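Side-chain contact in ssDNA binding protein (Pyrococcus furiosus, PDB 4PSM), which binds single-stranded DNA, probably holding it within tunnels formed between the subunits of its four-chain assembly: residues V134-M137 and K138-Y141. Numbering follows the deposited sequence.
Sequences VERM and KQEY
The last turns of the long helix 93-141, within its predicted coiled coil, are built by i+4 to i backbone bonds and carry on one flank an i to i+3 salt bridge between Glu135 and Lys138. Lys138 NZ meets the syn side of Glu135 OE1 at 3.1 Å, 16° out of the carboxylate plane. Glu135 starts out away from Lys138, but a bend at chi2 (68°) brings its carboxylate back to the ammonium group. The long lysine suits a place where one nitrogen must serve several acceptors: NZ also reaches Lys145 O and Glu117 of the second subunit, while Glu135 OE2 takes the N-H of Arg147. With an alanine in place of Lys138, both glutamates would probably lose this positive partner, and the chain beyond the helix its tie at Lys145 O. On another side of the helix, Met137, a selenomethionine, brings CG to 4.1 Å from Tyr141 CD2, the two side chains crossing at a slant. Methionine fits here because it also packs on Met137 of the fourth subunit, and tyrosine because its ring meets Phe109 of the third subunit edge-to-face while OH is hydrogen-bonded to Thr112 OG1 of that subunit. The main chain between them is closed by Tyr141 N to Met137 O, 2.9 Å. Such i to i+3 and i to i+4 pairs mark an amphipathic helix end buried among other subunits, consistent with the predicted coiled coil.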
loop_
_atom_site.group_PDB
_atom_site.type_symbol
_atom_site.label_atom_id
_atom_site.label_comp_id
_atom_site.label_asym_id
_atom_site.label_seq_id
_atom_site.Cartn_x
_atom_site.Cartn_y
_atom_site.Cartn_z
ATOM N N VAL A 134 13.004 3.844 3.210
ATOM C CA VAL A 134 13.296 4.918 2.277
ATOM C C VAL A 134 14.123 6.022 2.937
ATOM O O VAL A 134 15.139 6.450 2.390
ATOM C CB VAL A 134 12.007 5.497 1.681
ATOM C CG1 VAL A 134 12.291 6.806 0.942
ATOM C CG2 VAL A 134 11.373 4.474 0.755
ATOM N N GLU A 135 13.696 6.466 4.116
ATOM C CA GLU A 135 14.404 7.522 4.816
ATOM C C GLU A 135 15.819 7.072 5.149
ATOM O O GLU A 135 16.761 7.856 5.084
ATOM C CB GLU A 135 13.671 7.940 6.088
ATOM C CG GLU A 135 14.356 9.096 6.814
ATOM C CD GLU A 135 14.289 10.413 6.045
ATOM O OE1 GLU A 135 13.649 10.451 4.970
ATOM O OE2 GLU A 135 14.881 11.413 6.519
ATOM N N ARG A 136 15.952 5.800 5.499
ATOM C CA ARG A 136 17.243 5.220 5.851
ATOM C C ARG A 136 18.196 5.249 4.647
ATOM O O ARG A 136 19.392 5.503 4.787
ATOM C CB ARG A 136 17.042 3.785 6.348
ATOM C CG ARG A 136 18.029 3.325 7.402
ATOM C CD ARG A 136 17.330 2.540 8.508
ATOM N NE ARG A 136 16.589 1.422 8.006
ATOM C CZ ARG A 136 15.325 1.050 8.181
ATOM N NH1 ARG A 136 14.414 1.683 8.921
ATOM N NH2 ARG A 136 14.998 -0.056 7.546
HETATM N N MSE A 137 17.656 4.989 3.462
HETATM C CA MSE A 137 18.438 5.058 2.242
HETATM C C MSE A 137 18.873 6.484 1.942
HETATM O O MSE A 137 19.970 6.712 1.435
HETATM C CB MSE A 137 17.639 4.533 1.065
HETATM C CG MSE A 137 17.504 3.029 1.005
HETATM SE SE MSE A 137 16.193 2.462 -0.333
HETATM C CE MSE A 137 16.763 3.546 -1.843
ATOM N N LYS A 138 18.006 7.441 2.234
ATOM C CA LYS A 138 18.368 8.835 2.098
ATOM C C LYS A 138 19.580 9.105 2.985
ATOM O O LYS A 138 20.549 9.730 2.556
ATOM C CB LYS A 138 17.198 9.745 2.484
ATOM C CG LYS A 138 16.097 9.813 1.433
ATOM C CD LYS A 138 14.896 10.605 1.921
ATOM C CE LYS A 138 15.229 12.075 2.164
ATOM N NZ LYS A 138 14.130 12.757 2.922
ATOM N N GLN A 139 19.526 8.594 4.211
ATOM C CA GLN A 139 20.566 8.820 5.202
ATOM C C GLN A 139 21.890 8.191 4.807
ATOM O O GLN A 139 22.960 8.767 5.028
ATOM C CB GLN A 139 20.134 8.238 6.547
ATOM C CG GLN A 139 18.900 8.883 7.135
ATOM C CD GLN A 139 18.380 8.114 8.324
ATOM O OE1 GLN A 139 18.764 6.957 8.548
ATOM N NE2 GLN A 139 17.496 8.746 9.095
ATOM N N GLU A 140 21.814 7.004 4.224
ATOM C CA GLU A 140 22.999 6.177 4.051
ATOM C C GLU A 140 23.611 6.232 2.653
ATOM O O GLU A 140 24.796 5.939 2.475
ATOM C CB GLU A 140 22.692 4.730 4.448
ATOM C CG GLU A 140 22.304 4.573 5.922
ATOM C CD GLU A 140 22.268 3.124 6.369
ATOM O OE1 GLU A 140 22.433 2.230 5.509
ATOM O OE2 GLU A 140 22.077 2.876 7.580
ATOM N N TYR A 141 22.818 6.631 1.668
ATOM C CA TYR A 141 23.250 6.525 0.280
ATOM C C TYR A 141 23.061 7.806 -0.516
ATOM O O TYR A 141 23.232 7.803 -1.733
ATOM C CB TYR A 141 22.513 5.379 -0.432
ATOM C CG TYR A 141 22.667 4.026 0.224
ATOM C CD1 TYR A 141 23.896 3.377 0.253
ATOM C CD2 TYR A 141 21.587 3.396 0.809
ATOM C CE1 TYR A 141 24.035 2.139 0.857
ATOM C CE2 TYR A 141 21.714 2.163 1.406
ATOM C CZ TYR A 141 22.930 1.538 1.432
ATOM O OH TYR A 141 23.023 0.308 2.040
#